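Local coordinates for protein chorismate synthase (Campylobacter jejuni, PDB 1SQ1) that probably catalyses the elimination of phosphate from 5-enolpyruvylshikimate-3-phosphate to give chorismate, with reduced FMN as cofactor, at residues V149-F154 against V207-S212; S161-E166 against C180-L185; K225-L230 against G274-G279; V243-G248 against L286-Y291; S257-A262 against S270-G275. One frame throughout, in Å; residues are numbered along the deposited sequence.

Contacts 1 and 4 belong to one antiparallel sheet, in which strands 205-212 and 286-292 are neighbours; their centres lie 10 Å apart and V207 N meets T290 O at 2.7 Å. Contact 2 ties together the loops flanking helix 170-175 and joins contact 4 through E165 OE2 and K289 NZ, 2.8 Å apart in a salt bridge. Contacts 3 and 5 share G274 and G275; G274 O meets I287 N of contact 4 at 2.9 Å. Predicted FMN-binding residues lie near contacts 1 and 4: the side chain of A239 is about 9 Å from those of V207 and Y291. Contacts 3, 4 and 5 also touch the second subunit.

Contact 1 (V149-F154 against V207-S212); sequences VQSGVF and VFTKVS
V149 and V211 form a non-hydrogen-bonded pair whose side chains lie side by side and point the same way. V149 CG1 stands anti to the backbone N (chi1 177°) and reaches T209 CG2 at 3.8 Å, while CG2 meets V211 CG1 at 3.4 Å. On the same face S151 OG and T209 OG1 are hydrogen-bonded at 2.6 Å, and either may be the donor. S333 OG of helix 325-346 also bonds S151 OG, tying the pair to the helix. The other face carries Q150 and K210, side by side, and F208. F154 CG sits between its backbone N and carbonyl carbon (chi1 72°), and the ring brings its edge to V207 O, 3.3 Å from CE2. F154 CD2 touches F208 CB at 3.6 Å; these side chains cross at about a right angle, and F168 meets both rings. Backbone bonds run in both directions between Q150 and K210, with Q150 N to K210 O at 2.9 Å, and between G152 and F208. V149, V207 and V211 all pack on helix 325-346. Two antiparallel neighbours with helix 325-346 over the face of V149, S151, V207 and V211 are part of the layered beta-alpha-beta sandwich of the chorismate synthase fold.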
# COMPACT_ATOMS: atom_id res chain seq x y z
N VAL A 149 11.77 6.74 23.76
CA VAL A 149 10.40 7.23 23.78
C VAL A 149 9.78 6.91 25.13
O VAL A 149 9.75 5.75 25.55
CB VAL A 149 9.55 6.57 22.65
CG1 VAL A 149 8.11 7.05 22.74
CG2 VAL A 149 10.13 6.93 21.29
N GLN A 150 9.30 7.94 25.82
CA GLN A 150 8.68 7.78 27.13
C GLN A 150 7.47 8.69 27.25
O GLN A 150 7.45 9.77 26.67
CB GLN A 150 9.70 8.10 28.22
CG GLN A 150 10.87 8.95 27.74
CD GLN A 150 11.95 9.12 28.78
OE1 GLN A 150 12.19 8.22 29.60
NE2 GLN A 150 12.64 10.26 28.75
N SER A 151 6.47 8.24 28.01
CA SER A 151 5.22 9.00 28.21
C SER A 151 4.70 8.87 29.64
O SER A 151 5.09 7.95 30.38
CB SER A 151 4.14 8.47 27.27
OG SER A 151 4.58 8.45 25.92
N GLY A 152 3.80 9.77 30.01
CA GLY A 152 3.22 9.76 31.34
C GLY A 152 2.02 10.68 31.44
O GLY A 152 1.84 11.55 30.60
N VAL A 153 1.20 10.49 32.48
CA VAL A 153 0.00 11.31 32.68
C VAL A 153 0.33 12.65 33.35
O VAL A 153 0.94 12.68 34.42
CB VAL A 153 -1.04 10.61 33.59
CG1 VAL A 153 -2.34 11.39 33.58
CG2 VAL A 153 -1.25 9.18 33.15
N PHE A 154 -0.09 13.75 32.73
CA PHE A 154 0.18 15.05 33.32
C PHE A 154 -1.09 15.78 33.68
O PHE A 154 -1.05 16.86 34.28
CB PHE A 154 1.04 15.91 32.40
CG PHE A 154 0.33 16.43 31.18
CD1 PHE A 154 -0.14 17.74 31.13
CD2 PHE A 154 0.28 15.67 30.01
CE1 PHE A 154 -0.64 18.30 29.93
CE2 PHE A 154 -0.21 16.21 28.80
CZ PHE A 154 -0.67 17.53 28.76
N VAL A 207 -2.09 12.92 28.22
CA VAL A 207 -0.81 12.23 28.17
C VAL A 207 0.30 13.01 27.49
O VAL A 207 0.05 13.77 26.55
CB VAL A 207 -0.94 10.88 27.47
CG1 VAL A 207 0.43 10.30 27.22
CG2 VAL A 207 -1.76 9.94 28.34
N PHE A 208 1.52 12.82 27.99
CA PHE A 208 2.70 13.49 27.45
C PHE A 208 3.74 12.49 26.97
O PHE A 208 4.26 11.70 27.76
CB PHE A 208 3.33 14.39 28.51
CG PHE A 208 4.56 15.11 28.03
CD1 PHE A 208 4.48 16.06 27.02
CD2 PHE A 208 5.81 14.82 28.58
CE1 PHE A 208 5.63 16.73 26.57
CE2 PHE A 208 6.96 15.48 28.14
CZ PHE A 208 6.87 16.43 27.13
N THR A 209 4.05 12.51 25.68
CA THR A 209 5.04 11.60 25.13
C THR A 209 6.25 12.39 24.66
O THR A 209 6.15 13.24 23.77
CB THR A 209 4.52 10.82 23.93
OG1 THR A 209 3.33 10.11 24.29
CG2 THR A 209 5.58 9.84 23.48
N LYS A 210 7.39 12.09 25.26
CA LYS A 210 8.63 12.76 24.93
C LYS A 210 9.58 11.77 24.27
O LYS A 210 9.71 10.63 24.73
CB LYS A 210 9.26 13.34 26.19
CG LYS A 210 10.69 13.81 26.03
CD LYS A 210 11.00 14.89 27.05
CE LYS A 210 12.41 14.76 27.60
NZ LYS A 210 12.51 13.57 28.50
N VAL A 211 10.22 12.19 23.19
CA VAL A 211 11.17 11.33 22.50
C VAL A 211 12.51 12.05 22.42
O VAL A 211 12.60 13.16 21.89
CB VAL A 211 10.69 10.99 21.08
CG1 VAL A 211 11.58 9.93 20.47
CG2 VAL A 211 9.25 10.51 21.12
N SER A 212 13.54 11.42 22.98
CA SER A 212 14.89 11.99 23.00
C SER A 212 15.83 11.21 22.09
O SER A 212 15.51 10.10 21.66
CB SER A 212 15.45 11.95 24.41
OG SER A 212 15.51 10.61 24.86

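Contact 2 (S161-E166 against C180-L185); sequences SNLKEE and CLDPKL
S161 and D182 carry the tight part of this contact. S161 OG donates a hydrogen bond to D182 OD1 at 2.8 Å, coming from above the carboxylate plane and 59° out of it. With OG anti to the backbone N (chi1 165°), the serine hydroxyl sits where L163 N can also reach it, in a weak bond of 3.3 Å from L163 N to S161 OG. D182 is buried, and the L163 side chain crosses it obliquely, laying its methyls against both carboxylate oxygens, CD1 near the two of them and CD2 near OD2. L185 also packs on S161, its CD2 3.4 Å from S161 CA. L163 and L185 thus cover the carboxylate and the serine while themselves remaining partly exposed. The loose side is at N162, which is exposed to solvent and has its backbone N 4.4 Å from D182 OD1. The two loops flank helix 170-175, on which C180, L181 and P183 rest. Backbone bonds from S161 to F154 and from L181 to V153 fasten both loops to strand 148-156, and L181 also packs on F208 of strand 205-212.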
# COMPACT_ATOMS: atom_id res chain seq x y z
N SER A 161 -1.38 19.59 35.34
CA SER A 161 -0.07 20.15 35.67
C SER A 161 0.30 21.32 34.79
O SER A 161 0.24 21.24 33.57
CB SER A 161 1.04 19.10 35.52
OG SER A 161 2.32 19.75 35.50
N ASN A 162 0.69 22.42 35.43
CA ASN A 162 1.08 23.60 34.68
C ASN A 162 2.60 23.81 34.78
O ASN A 162 3.07 24.90 35.09
CB ASN A 162 0.32 24.81 35.21
CG ASN A 162 0.67 25.13 36.66
OD1 ASN A 162 1.02 24.23 37.43
ND2 ASN A 162 0.58 26.41 37.03
N LEU A 163 3.35 22.74 34.53
CA LEU A 163 4.81 22.79 34.54
C LEU A 163 5.32 22.91 33.12
O LEU A 163 4.55 22.89 32.16
CB LEU A 163 5.39 21.50 35.15
CG LEU A 163 5.75 21.42 36.63
CD1 LEU A 163 4.55 21.77 37.50
CD2 LEU A 163 6.24 20.02 36.93
N LYS A 164 6.63 23.03 32.98
CA LYS A 164 7.25 23.13 31.67
C LYS A 164 7.39 21.74 31.04
O LYS A 164 7.60 20.76 31.75
CB LYS A 164 8.63 23.78 31.80
CG LYS A 164 8.60 25.29 31.97
CD LYS A 164 8.28 25.95 30.64
CE LYS A 164 8.45 27.46 30.68
NZ LYS A 164 8.18 28.06 29.33
N GLU A 165 7.25 21.68 29.72
CA GLU A 165 7.35 20.43 28.97
C GLU A 165 8.56 19.63 29.45
O GLU A 165 8.43 18.50 29.93
CB GLU A 165 7.51 20.72 27.48
CG GLU A 165 6.59 21.79 26.92
CD GLU A 165 5.16 21.31 26.75
OE1 GLU A 165 4.56 20.85 27.74
OE2 GLU A 165 4.64 21.42 25.62
N GLU A 166 9.74 20.23 29.31
CA GLU A 166 10.99 19.59 29.70
C GLU A 166 11.20 19.70 31.21
O GLU A 166 12.33 19.76 31.68
CB GLU A 166 12.16 20.24 28.94
CG GLU A 166 11.94 20.46 27.41
CD GLU A 166 12.09 19.20 26.55
OE1 GLU A 166 11.65 18.12 27.00
OE2 GLU A 166 12.61 19.31 25.41
N CYS A 180 2.38 9.53 36.77
CA CYS A 180 2.32 10.97 37.02
C CYS A 180 3.64 11.65 36.65
O CYS A 180 4.71 11.12 36.94
CB CYS A 180 2.00 11.22 38.50
SG CYS A 180 1.89 12.96 38.98
N LEU A 181 3.56 12.82 36.02
CA LEU A 181 4.75 13.59 35.62
C LEU A 181 4.94 14.85 36.46
O LEU A 181 5.91 15.59 36.28
CB LEU A 181 4.66 13.99 34.13
CG LEU A 181 4.71 12.88 33.08
CD1 LEU A 181 4.54 13.48 31.70
CD2 LEU A 181 6.03 12.14 33.18
N ASP A 182 3.99 15.10 37.36
CA ASP A 182 4.04 16.26 38.25
C ASP A 182 3.75 15.72 39.65
O ASP A 182 2.60 15.53 40.03
CB ASP A 182 2.96 17.29 37.87
CG ASP A 182 3.24 18.66 38.45
OD1 ASP A 182 2.41 19.58 38.29
OD2 ASP A 182 4.30 18.84 39.06
N PRO A 183 4.80 15.46 40.45
CA PRO A 183 4.68 14.93 41.81
C PRO A 183 3.81 15.75 42.77
O PRO A 183 3.36 15.23 43.80
CB PRO A 183 6.14 14.84 42.27
CG PRO A 183 6.81 15.95 41.50
CD PRO A 183 6.21 15.79 40.13
N LYS A 184 3.57 17.01 42.43
CA LYS A 184 2.76 17.89 43.25
C LYS A 184 1.26 17.61 43.06
O LYS A 184 0.43 17.97 43.91
CB LYS A 184 3.08 19.35 42.91
CG LYS A 184 2.18 20.38 43.60
CD LYS A 184 2.26 20.32 45.13
CE LYS A 184 1.39 21.42 45.75
NZ LYS A 184 1.55 21.54 47.22
N LEU A 185 0.91 16.96 41.96
CA LEU A 185 -0.49 16.63 41.68
C LEU A 185 -0.75 15.13 41.70
O LEU A 185 -1.87 14.70 41.45
CB LEU A 185 -0.90 17.21 40.32
CG LEU A 185 -1.22 18.71 40.19
CD1 LEU A 185 -0.27 19.54 41.04
CD2 LEU A 185 -1.12 19.12 38.73

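Contact 3 (K225-L230 against G274-G279); sequences KLDSKL and GGILGG. With SO4 (sulfate ion), chain B.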
# COMPACT_ATOMS: atom_id res chain seq x y z
N LYS A 225 4.45 12.35 6.44
CA LYS A 225 5.23 13.18 7.35
C LYS A 225 5.20 12.59 8.76
O LYS A 225 4.23 11.95 9.17
CB LYS A 225 4.64 14.59 7.36
CG LYS A 225 4.56 15.23 5.97
CD LYS A 225 4.10 16.67 6.10
CE LYS A 225 4.39 17.48 4.85
NZ LYS A 225 3.98 18.91 5.03
N LEU A 226 6.27 12.82 9.51
CA LEU A 226 6.36 12.29 10.85
C LEU A 226 5.21 12.77 11.75
O LEU A 226 4.71 12.01 12.57
CB LEU A 226 7.70 12.64 11.48
CG LEU A 226 7.80 12.05 12.89
CD1 LEU A 226 7.72 10.53 12.80
CD2 LEU A 226 9.06 12.50 13.56
N ASP A 227 4.78 14.02 11.61
CA ASP A 227 3.67 14.47 12.45
C ASP A 227 2.38 13.77 12.01
O ASP A 227 1.60 13.31 12.85
CB ASP A 227 3.53 16.00 12.43
CG ASP A 227 3.68 16.58 11.05
OD1 ASP A 227 3.70 17.82 10.92
OD2 ASP A 227 3.78 15.79 10.10
N SER A 228 2.15 13.68 10.70
CA SER A 228 0.96 12.99 10.18
C SER A 228 0.88 11.59 10.78
O SER A 228 -0.09 11.25 11.45
CB SER A 228 1.02 12.84 8.66
OG SER A 228 0.75 14.06 7.98
N LYS A 229 1.90 10.78 10.53
CA LYS A 229 1.93 9.43 11.04
C LYS A 229 1.69 9.41 12.53
O LYS A 229 0.96 8.57 13.03
CB LYS A 229 3.29 8.78 10.77
CG LYS A 229 3.58 8.43 9.34
CD LYS A 229 5.04 8.07 9.17
CE LYS A 229 5.21 6.99 8.12
NZ LYS A 229 4.81 5.65 8.65
N LEU A 230 2.30 10.34 13.25
CA LEU A 230 2.13 10.36 14.69
C LEU A 230 0.70 10.64 15.06
O LEU A 230 0.14 9.99 15.93
CB LEU A 230 3.04 11.40 15.30
CG LEU A 230 4.51 11.00 15.32
CD1 LEU A 230 5.35 12.22 15.63
CD2 LEU A 230 4.73 9.88 16.34
N GLY A 274 8.23 21.38 18.51
CA GLY A 274 7.96 20.05 19.02
C GLY A 274 8.90 18.99 18.48
O GLY A 274 8.79 17.81 18.83
N GLY A 275 9.84 19.40 17.62
CA GLY A 275 10.81 18.47 17.06
C GLY A 275 10.54 18.04 15.63
O GLY A 275 11.15 17.08 15.12
N ILE A 276 9.66 18.77 14.96
CA ILE A 276 9.27 18.48 13.58
C ILE A 276 9.11 19.78 12.80
O ILE A 276 8.48 20.72 13.28
CB ILE A 276 7.91 17.73 13.57
CG1 ILE A 276 8.02 16.42 14.34
CG2 ILE A 276 7.45 17.50 12.12
CD1 ILE A 276 6.77 15.59 14.32
N LEU A 277 9.69 19.84 11.61
CA LEU A 277 9.61 21.03 10.77
C LEU A 277 9.44 20.57 9.34
O LEU A 277 10.32 19.89 8.81
CB LEU A 277 10.88 21.86 10.87
CG LEU A 277 11.10 22.64 12.16
CD1 LEU A 277 12.59 22.91 12.36
CD2 LEU A 277 10.27 23.92 12.13
N GLY A 278 8.33 20.94 8.71
CA GLY A 278 8.10 20.52 7.34
C GLY A 278 7.68 19.07 7.26
O GLY A 278 7.56 18.51 6.17
N GLY A 279 7.45 18.44 8.41
CA GLY A 279 7.04 17.05 8.40
C GLY A 279 8.18 16.10 8.62
O GLY A 279 8.00 14.88 8.60
S SO4 B . 5.10 22.72 9.77
O1 SO4 B . 5.57 23.55 8.63
O2 SO4 B . 5.95 21.51 9.91
O3 SO4 B . 5.18 23.50 11.02
O4 SO4 B . 3.71 22.30 9.53
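I276 points its CD1 methyl into the first turn of helix 226-235, where it meets L226, D227 and L230. L226 crosses the isoleucine at about a right angle, with its CD2 3.9 Å from I276 CD1. D227 and L230 both cross it obliquely: D227 CB lies 3.8 Å from I276 CD1, and L230 CD1 comes to 3.9 Å from the same methyl. I276 CG1 is anti to the carbonyl carbon, and an extended chi2 of -177° carries CD1 out to this meeting point. Its other branch, CG2, lies against the carboxylate end of D227, whose OD2 also accepts S228 N at 2.7 Å on the anti side, 34° out of the carboxylate plane. A second patch forms at the start of the helix, where K225 holds the N-cap position. Here the extended lysine chain runs over the backbone of G278 and G279: K225 CB is 3.6 Å from G279 CA and CE is 3.6 Å from G278 O. The lysine ends on another chain, NZ donating to G236 O of the second subunit. L226 N, at the helix start, bonds G279 O at 2.8 Å. G278 N binds a sulfate oxygen, O2, at 2.7 Å; the ion, probably from the crystallisation liquor, also bonds A239 N of the second subunit. The contact thus sets the first turn of helix 226-235 against the short strand 276-277 and the turn after it, with helix 325-346 beside L226 and L230, strand 286-292 touching L230 and I276, and the second subunit packing on K225 and D227.

Contact 4 (V243-G248 against L286-Y291); sequences VEIGEG and LILKTY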
# COMPACT_ATOMS: atom_id res chain seq x y z
N VAL A 243 -4.79 15.77 19.68
CA VAL A 243 -3.36 15.53 19.58
C VAL A 243 -2.60 16.82 19.36
O VAL A 243 -2.95 17.62 18.48
CB VAL A 243 -3.04 14.62 18.42
CG1 VAL A 243 -1.55 14.41 18.34
CG2 VAL A 243 -3.77 13.32 18.59
N GLU A 244 -1.55 17.01 20.15
CA GLU A 244 -0.74 18.22 20.03
C GLU A 244 0.73 17.94 19.78
O GLU A 244 1.31 16.98 20.30
CB GLU A 244 -0.83 19.07 21.29
CG GLU A 244 -2.14 19.81 21.47
CD GLU A 244 -2.08 20.76 22.63
OE1 GLU A 244 -1.82 20.30 23.76
OE2 GLU A 244 -2.28 21.97 22.41
N ILE A 245 1.35 18.80 18.99
CA ILE A 245 2.76 18.67 18.72
C ILE A 245 3.42 19.99 19.06
O ILE A 245 3.24 21.00 18.37
CB ILE A 245 3.03 18.30 17.25
CG1 ILE A 245 2.47 16.90 16.97
CG2 ILE A 245 4.52 18.35 16.97
CD1 ILE A 245 2.69 16.42 15.58
N GLY A 246 4.18 19.99 20.15
CA GLY A 246 4.86 21.19 20.56
C GLY A 246 3.88 22.21 21.10
O GLY A 246 2.95 21.84 21.81
N GLU A 247 4.08 23.48 20.75
CA GLU A 247 3.18 24.53 21.23
C GLU A 247 1.71 24.16 21.09
O GLU A 247 0.87 24.67 21.83
CB GLU A 247 3.44 25.85 20.49
CG GLU A 247 4.62 26.65 21.01
CD GLU A 247 4.59 26.89 22.52
OE1 GLU A 247 3.63 27.52 23.02
OE2 GLU A 247 5.54 26.43 23.20
N GLY A 248 1.39 23.27 20.15
CA GLY A 248 0.01 22.85 19.95
C GLY A 248 -1.02 23.94 19.67
O GLY A 248 -0.81 24.85 18.86
N LEU A 286 11.05 15.24 20.93
CA LEU A 286 9.71 15.20 20.37
C LEU A 286 8.71 15.53 21.47
O LEU A 286 8.70 14.86 22.51
CB LEU A 286 9.44 13.82 19.78
CG LEU A 286 9.03 13.65 18.30
CD1 LEU A 286 9.75 14.62 17.37
CD2 LEU A 286 9.31 12.22 17.91
N ILE A 287 7.90 16.56 21.26
CA ILE A 287 6.89 16.97 22.23
C ILE A 287 5.51 16.64 21.70
O ILE A 287 4.93 17.41 20.93
CB ILE A 287 6.95 18.48 22.52
CG1 ILE A 287 8.39 18.91 22.80
CG2 ILE A 287 6.08 18.81 23.72
CD1 ILE A 287 8.99 18.22 23.99
N LEU A 288 4.97 15.51 22.13
CA LEU A 288 3.66 15.05 21.67
C LEU A 288 2.69 14.95 22.83
O LEU A 288 3.02 14.40 23.86
CB LEU A 288 3.79 13.66 21.04
CG LEU A 288 4.92 13.49 20.04
CD1 LEU A 288 4.85 12.11 19.42
CD2 LEU A 288 4.81 14.57 18.99
N LYS A 289 1.49 15.48 22.65
CA LYS A 289 0.51 15.39 23.72
C LYS A 289 -0.77 14.75 23.21
O LYS A 289 -1.32 15.18 22.20
CB LYS A 289 0.22 16.77 24.29
CG LYS A 289 1.44 17.58 24.69
CD LYS A 289 1.00 18.82 25.42
CE LYS A 289 2.11 19.84 25.57
NZ LYS A 289 2.47 20.45 24.24
N THR A 290 -1.21 13.70 23.91
CA THR A 290 -2.43 12.96 23.56
C THR A 290 -3.48 13.09 24.67
O THR A 290 -3.25 12.67 25.81
CB THR A 290 -2.14 11.47 23.39
OG1 THR A 290 -1.11 11.30 22.42
CG2 THR A 290 -3.38 10.74 22.92
N TYR A 291 -4.63 13.64 24.32
CA TYR A 291 -5.72 13.82 25.27
C TYR A 291 -6.79 12.76 25.21
O TYR A 291 -7.48 12.60 24.20
CB TYR A 291 -6.34 15.19 25.05
CG TYR A 291 -5.32 16.28 25.22
CD1 TYR A 291 -4.99 16.76 26.48
CD2 TYR A 291 -4.65 16.79 24.12
CE1 TYR A 291 -4.00 17.72 26.64
CE2 TYR A 291 -3.66 17.75 24.27
CZ TYR A 291 -3.34 18.20 25.53
OH TYR A 291 -2.34 19.12 25.68
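E244 and K289 form a hydrogen-bonded antiparallel pair, E244 N to K289 O at 2.8 Å and K289 N to E244 O at the same length. The next bond along, G246 N to I287 O, is also 2.8 Å. On one face E244 stands with CG anti to the carbonyl carbon (chi1 -74°) and brings CG to the edge of the Y291 ring, in the ring plane. Y291 OH donates to E244 OE1; the modelled 2.3 Å is too short for its exact length to be trusted. The two side chains cross obliquely, carboxylate and ring planes 56° apart. OE2, the other oxygen, accepts I249 N, so both carboxylate oxygens have donors. K289 CD lies 3.6 Å from E244 OE1, and the chain then bends at chi4 (69°) so that NZ turns to a salt bridge with E165. NZ also lies 2.8 Å from G246 O, but at a poor angle for a bond, and stays 4.3 Å from E244 OE1, beyond a salt bridge. On the opposite face I245 and L288 lie side by side, CG1 to CD2 at 3.9 Å, over helix 226-235. Farther out, a type II' turn from I245 to G248 ends the strand, and V243 and E244 pair with a strand of the second subunit, which carries the sheet across the interface. I249 of that subunit packs on both E244 and Y291. Chemically, a buried carboxylate accepts a backbone N-H and, in a bond modelled too short, a phenol O-H; K289 may help a little to offset its charge, though it is salt-bridged to E165.

Contact 5 (S257-A262 against S270-G275); sequences SCNNDA and SNHSGG
D261 reaches into the turn that begins at N271, and its side chain can be followed outward. CB lies 3.4 Å from S270 O. CG, anti to the carbonyl carbon (chi1 -61°), lies near the same carbonyl oxygen and H272 N. OD1 takes two bonds: S270 OG donates to its anti lone pair at 2.7 Å, and H272 N comes in at 2.9 Å on the syn side, 28° out of the carboxylate plane. OD2 takes S273 N at 2.9 Å through its syn lone pair, with a weak bond from S273 OG at 3.4 Å. The two N-H groups belong to the middle residues of the type I turn from N271 to G274. Beside the aspartate, the H272 ring lies with its plane 18° from the N259 amide, whose OD1 is 3.5 Å from H272 CB; N259 O lies at the ring edge. H272 ND1 is bonded to E247, which fixes the ring from the other direction. S273 O accepts K241 NZ of the second subunit. With one hydroxyl and two backbone N-H groups donating, and a second hydroxyl bonding weakly, D261 is probably ionised and pins the residues after helix 256-259 to the turn.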
# COMPACT_ATOMS: atom_id res chain seq x y z
N SER A 257 7.23 35.87 15.42
CA SER A 257 8.39 36.31 16.19
C SER A 257 8.57 35.60 17.53
O SER A 257 9.63 35.73 18.15
CB SER A 257 8.32 37.81 16.42
OG SER A 257 7.17 38.15 17.19
N CYS A 258 7.56 34.86 17.97
CA CYS A 258 7.63 34.14 19.25
C CYS A 258 7.66 32.61 19.10
O CYS A 258 8.12 31.90 19.99
CB CYS A 258 6.44 34.53 20.15
SG CYS A 258 6.20 36.32 20.36
N ASN A 259 7.17 32.11 17.96
CA ASN A 259 7.14 30.67 17.70
C ASN A 259 8.39 30.20 16.97
O ASN A 259 8.83 29.06 17.14
CB ASN A 259 5.91 30.32 16.86
CG ASN A 259 5.39 28.93 17.15
OD1 ASN A 259 5.13 28.60 18.30
ND2 ASN A 259 5.24 28.12 16.12
N ASN A 260 8.95 31.08 16.16
CA ASN A 260 10.15 30.80 15.38
C ASN A 260 11.27 30.19 16.20
O ASN A 260 11.65 30.72 17.25
CB ASN A 260 10.63 32.09 14.70
CG ASN A 260 12.11 32.05 14.31
OD1 ASN A 260 12.56 31.11 13.66
ND2 ASN A 260 12.85 33.09 14.69
N ASP A 261 11.80 29.07 15.73
CA ASP A 261 12.91 28.40 16.41
C ASP A 261 14.16 28.58 15.54
O ASP A 261 14.27 27.95 14.49
CB ASP A 261 12.62 26.90 16.57
CG ASP A 261 11.39 26.62 17.40
OD1 ASP A 261 11.28 27.20 18.50
OD2 ASP A 261 10.54 25.81 16.98
N ALA A 262 15.08 29.43 15.97
CA ALA A 262 16.29 29.64 15.18
C ALA A 262 17.51 28.97 15.78
O ALA A 262 17.46 28.44 16.90
CB ALA A 262 16.54 31.13 14.99
N SER A 270 15.13 27.49 20.60
CA SER A 270 13.84 27.13 21.19
C SER A 270 13.28 25.87 20.53
O SER A 270 13.74 25.49 19.46
CB SER A 270 12.87 28.30 21.01
OG SER A 270 13.01 28.87 19.71
N ASN A 271 12.31 25.22 21.16
CA ASN A 271 11.73 24.00 20.59
C ASN A 271 10.21 24.08 20.46
O ASN A 271 9.50 23.14 20.80
CB ASN A 271 12.11 22.77 21.42
CG ASN A 271 11.78 21.46 20.72
OD1 ASN A 271 11.82 21.38 19.49
ND2 ASN A 271 11.47 20.43 21.49
N HIS A 272 9.71 25.21 19.98
CA HIS A 272 8.28 25.40 19.83
C HIS A 272 7.68 24.41 18.86
O HIS A 272 6.54 23.97 19.03
CB HIS A 272 7.99 26.81 19.35
CG HIS A 272 8.35 27.86 20.35
ND1 HIS A 272 7.86 27.86 21.64
CD2 HIS A 272 9.14 28.96 20.25
CE1 HIS A 272 8.34 28.90 22.29
NE2 HIS A 272 9.12 29.59 21.47
N SER A 273 8.46 24.06 17.85
CA SER A 273 8.05 23.13 16.81
C SER A 273 7.73 21.73 17.33
O SER A 273 7.06 20.96 16.66
CB SER A 273 9.14 23.04 15.76
OG SER A 273 10.33 22.52 16.33
N GLY A 274 8.23 21.38 18.51
CA GLY A 274 7.96 20.05 19.02
C GLY A 274 8.90 18.99 18.48
O GLY A 274 8.79 17.81 18.83
N GLY A 275 9.84 19.40 17.62
CA GLY A 275 10.81 18.47 17.06
C GLY A 275 10.54 18.04 15.63
O GLY A 275 11.15 17.08 15.12